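Putative dehydratase (Mesorhizobium loti, PDB 2POZ) is of unknown function but, as a member of the mandelate racemase branch of the enolase superfamily, probably acts as a lyase. Local coordinates at residues T6-Y11 with V21-S26; G50-L55 with I93-Q98; Y260-F265 with T290-A295; I277-G282 with M302-H307. One frame throughout, in Å; residues are numbered along the deposited sequence.

How the contacts relate
Along the chain, contacts 1 and 2 follow in series and both belong to the N-terminal part, where the hairpin 5-12/21-27 lies against helices 45-59 and 87-108; their centres are about 9 Å apart and they touch through Ile10, Val23 and Ile52. Contacts 3 and 4 alternate their segments within the enolase-type barrel, again with centres about 9 Å apart: Ile293 and Phe265 of contact 3 pack on Ile277 and Pro279 of contact 4. The two pairs of contacts touch through contacts 2 and 4, where Ser94 and Gln98 reach the loop at Ile281 and Gly282, although the centres stand about 20 Å apart. Helix 87-108 thus joins the N-terminal sheet to the barrel.

Contact 1. Residues T6-Y11 with V21-S26; sequences TGVNIY and VLVEIS
Ser26 is paired with two residues at once, Thr6 and Gly7, which makes a classic beta bulge at one end of an otherwise regular antiparallel hairpin. Thr6 N donates to Ser26 O at 2.9 Å, while Gly7 N and Thr6 OG1 reach the same oxygen only weakly, so three donors gather on one carbonyl. Ser26 N answers with a nearly straight bond of 2.7 Å to Gly7 O. Farther along, Asn9 with Glu24 and Tyr11 with Leu22 are hydrogen-bonded pairs, each joined by two backbone bonds. The Tyr11 ring turns its CD2 and CE2 edge to Leu22 O and Glu24 CB. From there Tyr11 OH makes a weak bond of 3.4 Å to Glu24 OE1, the ring and carboxylate planes standing 88° apart. Helix 372-375 touches this face, at Tyr11, Leu22 and Glu24. The face of Val8, Ile10, Val23 and Ile25 is apolar and meets helices 45-59 and 87-108; on it Val8 CG1 presses on Val23 CG2 at 3.3 Å, a tight contact, and Val8 CG2 lies 4.2 Å from Ile25 CG1. The chemistry is therefore two-sided: backbone bonds carry the pairing, hydrocarbon meets the helical core, and the weak hydroxyl-carboxylate bond probably adds little strength.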
loop_
_atom_site.group_PDB
_atom_site.type_symbol
_atom_site.label_atom_id
_atom_site.label_comp_id
_atom_site.label_asym_id
_atom_site.label_seq_id
_atom_site.Cartn_x
_atom_site.Cartn_y
_atom_site.Cartn_z
ATOM N N THR A 6 -11.910 -36.992 35.403
ATOM C CA THR A 6 -13.055 -37.338 36.227
ATOM C C THR A 6 -13.677 -36.141 36.936
ATOM O O THR A 6 -14.809 -36.216 37.412
ATOM C CB THR A 6 -12.662 -38.376 37.276
ATOM O OG1 THR A 6 -11.486 -37.930 37.958
ATOM C CG2 THR A 6 -12.388 -39.722 36.616
ATOM N N GLY A 7 -12.940 -35.038 37.007
ATOM C CA GLY A 7 -13.471 -33.859 37.664
ATOM C C GLY A 7 -12.621 -32.614 37.491
ATOM O O GLY A 7 -11.410 -32.696 37.288
ATOM N N VAL A 8 -13.272 -31.457 37.575
ATOM C CA VAL A 8 -12.600 -30.168 37.440
ATOM C C VAL A 8 -13.087 -29.239 38.548
ATOM O O VAL A 8 -14.287 -29.006 38.683
ATOM C CB VAL A 8 -12.913 -29.483 36.072
ATOM C CG1 VAL A 8 -12.205 -28.141 35.997
ATOM C CG2 VAL A 8 -12.477 -30.379 34.908
ATOM N N ASN A 9 -12.155 -28.721 39.341
ATOM C CA ASN A 9 -12.489 -27.800 40.422
ATOM C C ASN A 9 -12.024 -26.400 40.042
ATOM O O ASN A 9 -10.930 -26.224 39.501
ATOM C CB ASN A 9 -11.809 -28.223 41.732
ATOM C CG ASN A 9 -12.502 -29.406 42.403
ATOM O OD1 ASN A 9 -11.898 -30.103 43.214
ATOM N ND2 ASN A 9 -13.769 -29.622 42.080
ATOM N N ILE A 10 -12.863 -25.412 40.334
ATOM C CA ILE A 10 -12.562 -24.022 40.031
ATOM C C ILE A 10 -12.497 -23.230 41.328
ATOM O O ILE A 10 -13.426 -23.261 42.134
ATOM C CB ILE A 10 -13.643 -23.426 39.121
ATOM C CG1 ILE A 10 -13.738 -24.258 37.839
ATOM C CG2 ILE A 10 -13.304 -21.976 38.785
ATOM C CD1 ILE A 10 -15.068 -24.164 37.152
ATOM N N TYR A 11 -11.394 -22.513 41.509
ATOM C CA TYR A 11 -11.158 -21.730 42.713
ATOM C C TYR A 11 -11.053 -20.245 42.389
ATOM O O TYR A 11 -10.342 -19.860 41.461
ATOM C CB TYR A 11 -9.852 -22.200 43.368
ATOM C CG TYR A 11 -9.800 -23.691 43.636
ATOM C CD1 TYR A 11 -10.182 -24.213 44.871
ATOM C CD2 TYR A 11 -9.405 -24.589 42.636
ATOM C CE1 TYR A 11 -10.175 -25.595 45.111
ATOM C CE2 TYR A 11 -9.393 -25.977 42.865
ATOM C CZ TYR A 11 -9.781 -26.466 44.106
ATOM O OH TYR A 11 -9.783 -27.824 44.341
ATOM N N VAL A 21 -7.672 -16.892 39.807
ATOM C CA VAL A 21 -8.692 -17.860 39.430
ATOM C C VAL A 21 -7.912 -19.097 39.020
ATOM O O VAL A 21 -7.109 -19.045 38.086
ATOM C CB VAL A 21 -9.541 -17.336 38.249
ATOM C CG1 VAL A 21 -10.599 -18.363 37.853
ATOM C CG2 VAL A 21 -10.217 -16.012 38.649
ATOM N N LEU A 22 -8.125 -20.197 39.735
ATOM C CA LEU A 22 -7.399 -21.423 39.451
ATOM C C LEU A 22 -8.310 -22.572 39.072
ATOM O O LEU A 22 -9.496 -22.569 39.389
ATOM C CB LEU A 22 -6.584 -21.858 40.672
ATOM C CG LEU A 22 -5.858 -20.831 41.535
ATOM C CD1 LEU A 22 -5.195 -21.583 42.695
ATOM C CD2 LEU A 22 -4.835 -20.057 40.731
ATOM N N VAL A 23 -7.733 -23.557 38.394
ATOM C CA VAL A 23 -8.467 -24.742 37.999
ATOM C C VAL A 23 -7.605 -25.953 38.344
ATOM O O VAL A 23 -6.378 -25.900 38.263
ATOM C CB VAL A 23 -8.790 -24.750 36.480
ATOM C CG1 VAL A 23 -7.509 -24.873 35.657
ATOM C CG2 VAL A 23 -9.728 -25.912 36.156
ATOM N N GLU A 24 -8.255 -27.029 38.773
ATOM C CA GLU A 24 -7.567 -28.260 39.101
ATOM C C GLU A 24 -8.316 -29.368 38.388
ATOM O O GLU A 24 -9.507 -29.561 38.622
ATOM C CB GLU A 24 -7.594 -28.540 40.604
ATOM C CG GLU A 24 -6.943 -29.868 40.952
ATOM C CD GLU A 24 -7.153 -30.272 42.400
ATOM O OE1 GLU A 24 -8.317 -30.516 42.799
ATOM O OE2 GLU A 24 -6.146 -30.346 43.131
ATOM N N ILE A 25 -7.618 -30.091 37.521
ATOM C CA ILE A 25 -8.237 -31.180 36.772
ATOM C C ILE A 25 -7.807 -32.514 37.365
ATOM O O ILE A 25 -6.616 -32.797 37.464
ATOM C CB ILE A 25 -7.816 -31.140 35.280
ATOM C CG1 ILE A 25 -8.273 -29.825 34.640
ATOM C CG2 ILE A 25 -8.405 -32.342 34.534
ATOM C CD1 ILE A 25 -7.764 -29.632 33.207
ATOM N N SER A 26 -8.782 -33.331 37.759
ATOM C CA SER A 26 -8.491 -34.645 38.330
ATOM C C SER A 26 -8.781 -35.736 37.306
ATOM O O SER A 26 -9.667 -35.575 36.468
ATOM C CB SER A 26 -9.344 -34.885 39.580
ATOM O OG SER A 26 -9.030 -33.947 40.594
#

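Contact 2. Residues G50-L55 with I93-Q98; sequences GMIKDL and ISAIEQ
Leu55 and Ile96 interlock between two helices, the axes of whose short segments pass 9.9 Å apart at an angle of 62°. Leu55 is the bump from helix 45-59, and it enters the hollow between Ile93 and Ile96, one turn apart on helix 87-108. Its CD1 goes deepest, standing 3.6 Å from Ile93 N and thus against the backbone itself. The same methyl touches Ile93 CG1 at 3.8 Å, with the two side chains crossing at about a right angle. In return Ile96 fills the hollow between Ile52 and Leu55, again residues one turn apart. Its CD1 is anti to CA (chi2 168°), which extends the chain outward until that methyl rests 3.8 Å from Leu55 CB. Nearer its root, Ile96 CG1 passes Ile52 CG2 more loosely, at 4.4 Å. The third bump is Ile52 CD1, which lands on Ala95 CB at 3.9 Å; the alanine offers only its CB, and the longer isoleucine spans the distance. All five touching residues are buried, and the interface between the two segments is wholly apolar in its side chains. Around it, Ile52 and Ala95 both continue onto Val23 of strand 21-27, and Ile52 also meets Ile10 of strand 5-12. Met75 of helix 68-78 packs on Ile93 and Ile96, while Val43 of the second subunit packs on Leu55.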
loop_
_atom_site.group_PDB
_atom_site.type_symbol
_atom_site.label_atom_id
_atom_site.label_comp_id
_atom_site.label_asym_id
_atom_site.label_seq_id
_atom_site.Cartn_x
_atom_site.Cartn_y
_atom_site.Cartn_z
ATOM N N GLY A 50 -16.538 -18.281 35.971
ATOM C CA GLY A 50 -17.714 -18.779 35.277
ATOM C C GLY A 50 -17.373 -19.437 33.946
ATOM O O GLY A 50 -17.970 -20.453 33.567
HETATM N N MSE A 51 -16.406 -18.866 33.234
HETATM C CA MSE A 51 -16.004 -19.404 31.937
HETATM C C MSE A 51 -15.370 -20.778 32.078
HETATM O O MSE A 51 -15.675 -21.683 31.313
HETATM C CB MSE A 51 -15.023 -18.469 31.230
HETATM C CG MSE A 51 -14.615 -18.964 29.841
HETATM SE SE MSE A 51 -16.121 -19.124 28.609
HETATM C CE MSE A 51 -16.756 -20.886 29.017
ATOM N N ILE A 52 -14.482 -20.939 33.051
ATOM C CA ILE A 52 -13.853 -22.233 33.245
ATOM C C ILE A 52 -14.936 -23.269 33.546
ATOM O O ILE A 52 -14.889 -24.390 33.043
ATOM C CB ILE A 52 -12.824 -22.187 34.379
ATOM C CG1 ILE A 52 -11.704 -21.203 34.005
ATOM C CG2 ILE A 52 -12.244 -23.597 34.626
ATOM C CD1 ILE A 52 -10.667 -21.019 35.094
ATOM N N LYS A 53 -15.918 -22.882 34.355
ATOM C CA LYS A 53 -17.026 -23.772 34.703
ATOM C C LYS A 53 -17.794 -24.215 33.453
ATOM O O LYS A 53 -18.019 -25.412 33.250
ATOM C CB LYS A 53 -17.988 -23.066 35.669
ATOM C CG LYS A 53 -19.173 -23.912 36.117
ATOM C CD LYS A 53 -20.063 -23.123 37.073
ATOM C CE LYS A 53 -21.183 -23.985 37.649
ATOM N NZ LYS A 53 -22.129 -24.451 36.601
ATOM N N ASP A 54 -18.189 -23.254 32.620
ATOM C CA ASP A 54 -18.939 -23.565 31.400
ATOM C C ASP A 54 -18.125 -24.431 30.447
ATOM O O ASP A 54 -18.642 -25.390 29.875
ATOM C CB ASP A 54 -19.370 -22.283 30.677
ATOM C CG ASP A 54 -20.383 -21.463 31.477
ATOM O OD1 ASP A 54 -21.061 -22.033 32.356
ATOM O OD2 ASP A 54 -20.511 -20.245 31.211
ATOM N N LEU A 55 -16.854 -24.084 30.272
ATOM C CA LEU A 55 -15.969 -24.847 29.394
ATOM C C LEU A 55 -15.795 -26.273 29.911
ATOM O O LEU A 55 -15.881 -27.244 29.150
ATOM C CB LEU A 55 -14.590 -24.173 29.298
ATOM C CG LEU A 55 -14.453 -22.916 28.426
ATOM C CD1 LEU A 55 -13.075 -22.290 28.645
ATOM C CD2 LEU A 55 -14.661 -23.281 26.941
ATOM N N ILE A 93 -9.695 -20.924 28.612
ATOM C CA ILE A 93 -9.036 -21.947 27.822
ATOM C C ILE A 93 -7.580 -22.115 28.260
ATOM O O ILE A 93 -7.097 -23.234 28.375
ATOM C CB ILE A 93 -9.106 -21.614 26.317
ATOM C CG1 ILE A 93 -10.564 -21.748 25.850
ATOM C CG2 ILE A 93 -8.166 -22.554 25.521
ATOM C CD1 ILE A 93 -10.823 -21.336 24.405
ATOM N N SER A 94 -6.896 -21.006 28.535
ATOM C CA SER A 94 -5.496 -21.048 28.951
ATOM C C SER A 94 -5.302 -21.827 30.246
ATOM O O SER A 94 -4.383 -22.637 30.364
ATOM C CB SER A 94 -4.938 -19.626 29.163
ATOM O OG SER A 94 -4.983 -18.846 27.986
ATOM N N ALA A 95 -6.160 -21.558 31.226
ATOM C CA ALA A 95 -6.058 -22.221 32.516
ATOM C C ALA A 95 -6.174 -23.733 32.340
ATOM O O ALA A 95 -5.388 -24.495 32.890
ATOM C CB ALA A 95 -7.150 -21.696 33.464
ATOM N N ILE A 96 -7.157 -24.149 31.558
ATOM C CA ILE A 96 -7.391 -25.560 31.294
ATOM C C ILE A 96 -6.206 -26.182 30.563
ATOM O O ILE A 96 -5.742 -27.255 30.936
ATOM C CB ILE A 96 -8.686 -25.741 30.457
ATOM C CG1 ILE A 96 -9.898 -25.484 31.355
ATOM C CG2 ILE A 96 -8.738 -27.149 29.845
ATOM C CD1 ILE A 96 -11.199 -25.334 30.621
ATOM N N GLU A 97 -5.712 -25.489 29.538
ATOM C CA GLU A 97 -4.587 -25.974 28.740
ATOM C C GLU A 97 -3.338 -26.188 29.604
ATOM O O GLU A 97 -2.614 -27.166 29.421
ATOM C CB GLU A 97 -4.298 -24.986 27.590
ATOM C CG GLU A 97 -3.311 -25.504 26.544
ATOM C CD GLU A 97 -1.888 -25.014 26.779
ATOM O OE1 GLU A 97 -1.540 -24.706 27.936
ATOM O OE2 GLU A 97 -1.110 -24.954 25.806
ATOM N N GLN A 98 -3.081 -25.269 30.536
ATOM C CA GLN A 98 -1.936 -25.397 31.436
ATOM C C GLN A 98 -2.066 -26.687 32.251
ATOM O O GLN A 98 -1.106 -27.436 32.406
ATOM C CB GLN A 98 -1.884 -24.228 32.422
ATOM C CG GLN A 98 -1.447 -22.891 31.846
ATOM C CD GLN A 98 -1.840 -21.748 32.758
ATOM O OE1 GLN A 98 -1.712 -21.850 33.978
ATOM N NE2 GLN A 98 -2.316 -20.652 32.172
#

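Contact 3. Residues Y260-F265 with T290-A295; sequences YTRFGF and TKKICA
Neighbouring outer helices of the enolase-type barrel, those following strands 253-255 and 276-277, meet where Arg262 and Phe265 of helix 261-269 lie against Lys292 and Ile293 of helix 287-298, the axes of the short segments 9.3 Å apart and inclined at 30°. Ile293 is the wedge. Its CG2 sits over the Phe265 ring, offset toward the rim, in a CH-pi contact 3.9 Å from the ring centroid. Ile293 CD1 reaches both Phe265 CD1 and the backbone at Thr261 C, each at 3.5 Å, while CG1 lies against Arg262 N. Arg262 CD lies 3.9 Å from Lys292 CB, and beyond the bend at chi3 (-74°) the guanidinium lies between Phe263 CZ on one face and Lys292 CD on the other, both toward the rim. Arg262 NE makes a salt bridge to Glu289, and NH1 makes another to Glu298 of the third subunit. An alanine in place of Arg262 would probably leave both carboxylates without this positive mate and open a gap beside Lys292 CD. Arg262 NH2 and Lys292 NZ come within 4.5 Å of each other, and Lys292 has its own salt bridge to Glu69. Two like charges are probably tolerated side by side because carboxylates offset them, while their aliphatic stems add to the apolar contact.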
loop_
_atom_site.group_PDB
_atom_site.type_symbol
_atom_site.label_atom_id
_atom_site.label_comp_id
_atom_site.label_asym_id
_atom_site.label_seq_id
_atom_site.Cartn_x
_atom_site.Cartn_y
_atom_site.Cartn_z
ATOM N N TYR A 260 -4.509 -11.594 22.294
ATOM C CA TYR A 260 -4.733 -13.015 22.523
ATOM C C TYR A 260 -4.603 -13.962 21.332
ATOM O O TYR A 260 -5.128 -13.697 20.260
ATOM C CB TYR A 260 -6.115 -13.178 23.172
ATOM C CG TYR A 260 -6.409 -12.083 24.189
ATOM C CD1 TYR A 260 -7.176 -10.965 23.847
ATOM C CD2 TYR A 260 -5.850 -12.132 25.469
ATOM C CE1 TYR A 260 -7.379 -9.919 24.758
ATOM C CE2 TYR A 260 -6.042 -11.096 26.384
ATOM C CZ TYR A 260 -6.805 -9.995 26.025
ATOM O OH TYR A 260 -6.994 -8.979 26.930
ATOM N N THR A 261 -3.917 -15.081 21.575
ATOM C CA THR A 261 -3.644 -16.146 20.597
ATOM C C THR A 261 -2.778 -15.708 19.424
ATOM O O THR A 261 -2.501 -14.523 19.239
ATOM C CB THR A 261 -4.935 -16.775 19.994
ATOM O OG1 THR A 261 -5.479 -15.907 18.989
ATOM C CG2 THR A 261 -5.982 -17.031 21.081
ATOM N N ARG A 262 -2.345 -16.689 18.639
ATOM C CA ARG A 262 -1.540 -16.435 17.450
ATOM C C ARG A 262 -2.312 -15.498 16.523
ATOM O O ARG A 262 -1.730 -14.676 15.819
ATOM C CB ARG A 262 -1.321 -17.729 16.667
ATOM C CG ARG A 262 -0.299 -18.698 17.195
ATOM C CD ARG A 262 -0.583 -20.058 16.549
ATOM N NE ARG A 262 -1.774 -20.660 17.141
ATOM C CZ ARG A 262 -2.460 -21.671 16.619
ATOM N NH1 ARG A 262 -2.088 -22.215 15.462
ATOM N NH2 ARG A 262 -3.513 -22.150 17.268
ATOM N N PHE A 263 -3.628 -15.671 16.499
ATOM C CA PHE A 263 -4.496 -14.887 15.630
ATOM C C PHE A 263 -4.535 -13.425 16.047
ATOM O O PHE A 263 -4.652 -12.540 15.201
ATOM C CB PHE A 263 -5.897 -15.501 15.632
ATOM C CG PHE A 263 -5.895 -16.997 15.432
ATOM C CD1 PHE A 263 -6.859 -17.795 16.036
ATOM C CD2 PHE A 263 -4.912 -17.607 14.655
ATOM C CE1 PHE A 263 -6.842 -19.188 15.868
ATOM C CE2 PHE A 263 -4.881 -18.989 14.479
ATOM C CZ PHE A 263 -5.848 -19.785 15.087
ATOM N N GLY A 264 -4.436 -13.172 17.349
ATOM C CA GLY A 264 -4.429 -11.798 17.823
ATOM C C GLY A 264 -3.059 -11.191 17.571
ATOM O O GLY A 264 -2.944 -10.046 17.121
ATOM N N PHE A 265 -2.005 -11.964 17.838
ATOM C CA PHE A 265 -0.659 -11.456 17.634
ATOM C C PHE A 265 -0.274 -11.221 16.178
ATOM O O PHE A 265 0.597 -10.398 15.895
ATOM C CB PHE A 265 0.371 -12.346 18.340
ATOM C CG PHE A 265 0.481 -12.056 19.810
ATOM C CD1 PHE A 265 -0.323 -12.720 20.730
ATOM C CD2 PHE A 265 1.301 -11.019 20.260
ATOM C CE1 PHE A 265 -0.327 -12.349 22.077
ATOM C CE2 PHE A 265 1.304 -10.637 21.605
ATOM C CZ PHE A 265 0.489 -11.303 22.515
ATOM N N THR A 290 1.248 -20.023 23.583
ATOM C CA THR A 290 2.209 -18.948 23.777
ATOM C C THR A 290 3.563 -19.321 23.178
ATOM O O THR A 290 4.261 -18.465 22.638
ATOM C CB THR A 290 2.351 -18.587 25.265
ATOM O OG1 THR A 290 1.077 -18.151 25.761
ATOM C CG2 THR A 290 3.357 -17.444 25.448
ATOM N N LYS A 291 3.934 -20.597 23.264
ATOM C CA LYS A 291 5.189 -21.028 22.663
ATOM C C LYS A 291 5.087 -20.773 21.144
ATOM O O LYS A 291 6.048 -20.309 20.519
ATOM C CB LYS A 291 5.443 -22.517 22.925
ATOM C CG LYS A 291 6.673 -23.064 22.198
ATOM C CD LYS A 291 6.938 -24.533 22.536
ATOM C CE LYS A 291 8.078 -25.092 21.684
ATOM N NZ LYS A 291 9.328 -24.270 21.771
ATOM N N LYS A 292 3.921 -21.064 20.567
ATOM C CA LYS A 292 3.694 -20.843 19.132
ATOM C C LYS A 292 3.775 -19.353 18.814
ATOM O O LYS A 292 4.371 -18.951 17.807
ATOM C CB LYS A 292 2.325 -21.379 18.716
ATOM C CG LYS A 292 2.221 -22.902 18.790
ATOM C CD LYS A 292 0.797 -23.379 18.599
ATOM C CE LYS A 292 0.749 -24.895 18.501
ATOM N NZ LYS A 292 -0.653 -25.371 18.432
ATOM N N ILE A 293 3.166 -18.535 19.670
ATOM C CA ILE A 293 3.202 -17.092 19.487
ATOM C C ILE A 293 4.660 -16.606 19.509
ATOM O O ILE A 293 5.057 -15.798 18.681
ATOM C CB ILE A 293 2.391 -16.376 20.595
ATOM C CG1 ILE A 293 0.898 -16.635 20.383
ATOM C CG2 ILE A 293 2.691 -14.868 20.601
ATOM C CD1 ILE A 293 0.021 -16.119 21.494
ATOM N N CYS A 294 5.454 -17.113 20.450
ATOM C CA CYS A 294 6.855 -16.713 20.552
ATOM C C CYS A 294 7.645 -17.154 19.316
ATOM O O CYS A 294 8.524 -16.436 18.847
ATOM C CB CYS A 294 7.496 -17.310 21.813
ATOM S SG CYS A 294 6.791 -16.693 23.373
ATOM N N ALA A 295 7.337 -18.342 18.799
ATOM C CA ALA A 295 8.029 -18.845 17.616
ATOM C C ALA A 295 7.734 -17.922 16.429
ATOM O O ALA A 295 8.623 -17.615 15.637
ATOM C CB ALA A 295 7.578 -20.278 17.310
#

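Contact 4. Residues I277-G282 with M302-H307; sequences IQPDIG and MRVAPH
His307 ND1 donates to Asp280 OD2 at 3.1 Å, a His-carboxylate hydrogen bond just past the C-terminal ends of the parallel barrel strands 276-277 and 303-304, the side on which enolase-superfamily barrels carry their active sites. The nitrogen meets OD2 on its anti side, 28° out of the carboxylate plane. Asp280 CG is anti to its backbone N (chi1 -176°), and the other oxygen, OD1, accepts from Gly282 N at 2.7 Å to close an Asx turn. One carboxylate is thereby gripped from two directions, by a side chain across the contact and by its own loop. An alanine in place of Asp280 would probably leave His307 ND1 without this acceptor, its ring freer to turn, and the bend at Gly282 without its tie.

Backbone bonds join the two segments next to this pair. His307 N reaches Pro279 O at 3.0 Å from above the carbonyl plane, whereas Ala305 N to Ile277 O and Ile277 N to Arg303 O complete the parallel pairing. A water accepts from Gln278 NE2 and donates to Ala305 O at 2.7 Å. Outward lies hydrocarbon: Val304 rests CG1 on Pro279 CD and CG2 on Ile277 CG1, both at 3.9 Å. At the far end, the selenium SE of selenomethionine Met302 lies 3.8 Å from Ile277 CG2, the two side chains crossing at about a right angle.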
loop_
_atom_site.group_PDB
_atom_site.type_symbol
_atom_site.label_atom_id
_atom_site.label_comp_id
_atom_site.label_asym_id
_atom_site.label_seq_id
_atom_site.Cartn_x
_atom_site.Cartn_y
_atom_site.Cartn_z
ATOM N N ILE A 277 7.089 -8.414 22.609
ATOM C CA ILE A 277 5.701 -8.782 22.862
ATOM C C ILE A 277 5.649 -9.328 24.282
ATOM O O ILE A 277 6.614 -9.917 24.762
ATOM C CB ILE A 277 5.142 -9.837 21.869
ATOM C CG1 ILE A 277 5.950 -11.129 21.933
ATOM C CG2 ILE A 277 5.128 -9.251 20.458
ATOM C CD1 ILE A 277 5.264 -12.282 21.223
ATOM N N GLN A 278 4.514 -9.136 24.943
ATOM C CA GLN A 278 4.352 -9.553 26.329
ATOM C C GLN A 278 3.122 -10.411 26.570
ATOM O O GLN A 278 2.255 -10.053 27.370
ATOM C CB GLN A 278 4.269 -8.307 27.207
ATOM C CG GLN A 278 5.424 -7.345 27.004
ATOM C CD GLN A 278 5.142 -5.976 27.590
ATOM O OE1 GLN A 278 4.301 -5.231 27.079
ATOM N NE2 GLN A 278 5.840 -5.639 28.673
ATOM N N PRO A 279 3.020 -11.555 25.879
ATOM C CA PRO A 279 1.848 -12.405 26.094
ATOM C C PRO A 279 1.827 -12.963 27.512
ATOM O O PRO A 279 2.871 -13.115 28.144
ATOM C CB PRO A 279 2.033 -13.508 25.060
ATOM C CG PRO A 279 3.527 -13.671 25.020
ATOM C CD PRO A 279 4.001 -12.214 24.999
ATOM N N ASP A 280 0.630 -13.261 28.002
ATOM C CA ASP A 280 0.457 -13.835 29.335
ATOM C C ASP A 280 -0.028 -15.264 29.089
ATOM O O ASP A 280 -1.052 -15.450 28.431
ATOM C CB ASP A 280 -0.604 -13.049 30.104
ATOM C CG ASP A 280 -0.770 -13.535 31.540
ATOM O OD1 ASP A 280 -0.730 -14.764 31.778
ATOM O OD2 ASP A 280 -0.950 -12.677 32.430
ATOM N N ILE A 281 0.680 -16.271 29.600
ATOM C CA ILE A 281 0.240 -17.650 29.344
ATOM C C ILE A 281 -1.155 -17.923 29.892
ATOM O O ILE A 281 -1.812 -18.873 29.471
ATOM C CB ILE A 281 1.207 -18.721 29.918
ATOM C CG1 ILE A 281 1.256 -18.644 31.444
ATOM C CG2 ILE A 281 2.592 -18.565 29.302
ATOM C CD1 ILE A 281 1.969 -19.840 32.072
ATOM N N GLY A 282 -1.600 -17.082 30.825
ATOM C CA GLY A 282 -2.921 -17.235 31.421
ATOM C C GLY A 282 -4.054 -16.560 30.655
ATOM O O GLY A 282 -5.221 -16.663 31.042
HETATM N N MSE A 302 11.586 -10.189 16.819
HETATM C CA MSE A 302 11.118 -9.731 18.123
HETATM C C MSE A 302 11.535 -10.626 19.281
HETATM O O MSE A 302 11.764 -11.818 19.101
HETATM C CB MSE A 302 9.599 -9.647 18.118
HETATM C CG MSE A 302 9.040 -8.312 17.726
HETATM SE SE MSE A 302 7.153 -8.494 17.385
HETATM C CE MSE A 302 7.037 -7.341 15.813
ATOM N N ARG A 303 11.626 -10.044 20.474
ATOM C CA ARG A 303 11.965 -10.820 21.665
ATOM C C ARG A 303 10.741 -10.857 22.580
ATOM O O ARG A 303 9.753 -10.158 22.335
ATOM C CB ARG A 303 13.185 -10.234 22.376
ATOM C CG ARG A 303 13.156 -8.741 22.525
ATOM C CD ARG A 303 14.440 -8.243 23.178
ATOM N NE ARG A 303 14.481 -6.787 23.171
ATOM C CZ ARG A 303 15.239 -6.053 23.978
ATOM N NH1 ARG A 303 16.030 -6.631 24.868
ATOM N NH2 ARG A 303 15.193 -4.734 23.896
ATOM N N VAL A 304 10.800 -11.662 23.634
ATOM C CA VAL A 304 9.643 -11.831 24.506
ATOM C C VAL A 304 9.853 -11.580 26.001
ATOM O O VAL A 304 10.783 -12.102 26.608
ATOM C CB VAL A 304 9.071 -13.266 24.322
ATOM C CG1 VAL A 304 7.753 -13.417 25.052
ATOM C CG2 VAL A 304 8.895 -13.564 22.828
ATOM N N ALA A 305 8.969 -10.769 26.574
ATOM C CA ALA A 305 8.976 -10.461 28.004
ATOM C C ALA A 305 7.574 -10.848 28.488
ATOM O O ALA A 305 6.686 -9.997 28.599
ATOM C CB ALA A 305 9.220 -8.987 28.222
ATOM N N PRO A 306 7.365 -12.143 28.792
ATOM C CA PRO A 306 6.069 -12.649 29.248
ATOM C C PRO A 306 5.482 -11.868 30.405
ATOM O O PRO A 306 6.167 -11.563 31.376
ATOM C CB PRO A 306 6.368 -14.094 29.637
ATOM C CG PRO A 306 7.565 -14.442 28.792
ATOM C CD PRO A 306 8.394 -13.190 28.906
ATOM N N HIS A 307 4.205 -11.530 30.288
ATOM C CA HIS A 307 3.548 -10.818 31.364
ATOM C C HIS A 307 3.005 -11.861 32.328
ATOM O O HIS A 307 2.427 -12.874 31.912
ATOM C CB HIS A 307 2.397 -9.963 30.836
ATOM C CG HIS A 307 1.581 -9.337 31.921
ATOM N ND1 HIS A 307 0.358 -9.836 32.313
ATOM C CD2 HIS A 307 1.838 -8.287 32.736
ATOM C CE1 HIS A 307 -0.104 -9.119 33.321
ATOM N NE2 HIS A 307 0.774 -8.174 33.597
HETATM O O HOH W 1 6.512 -7.894 30.280
#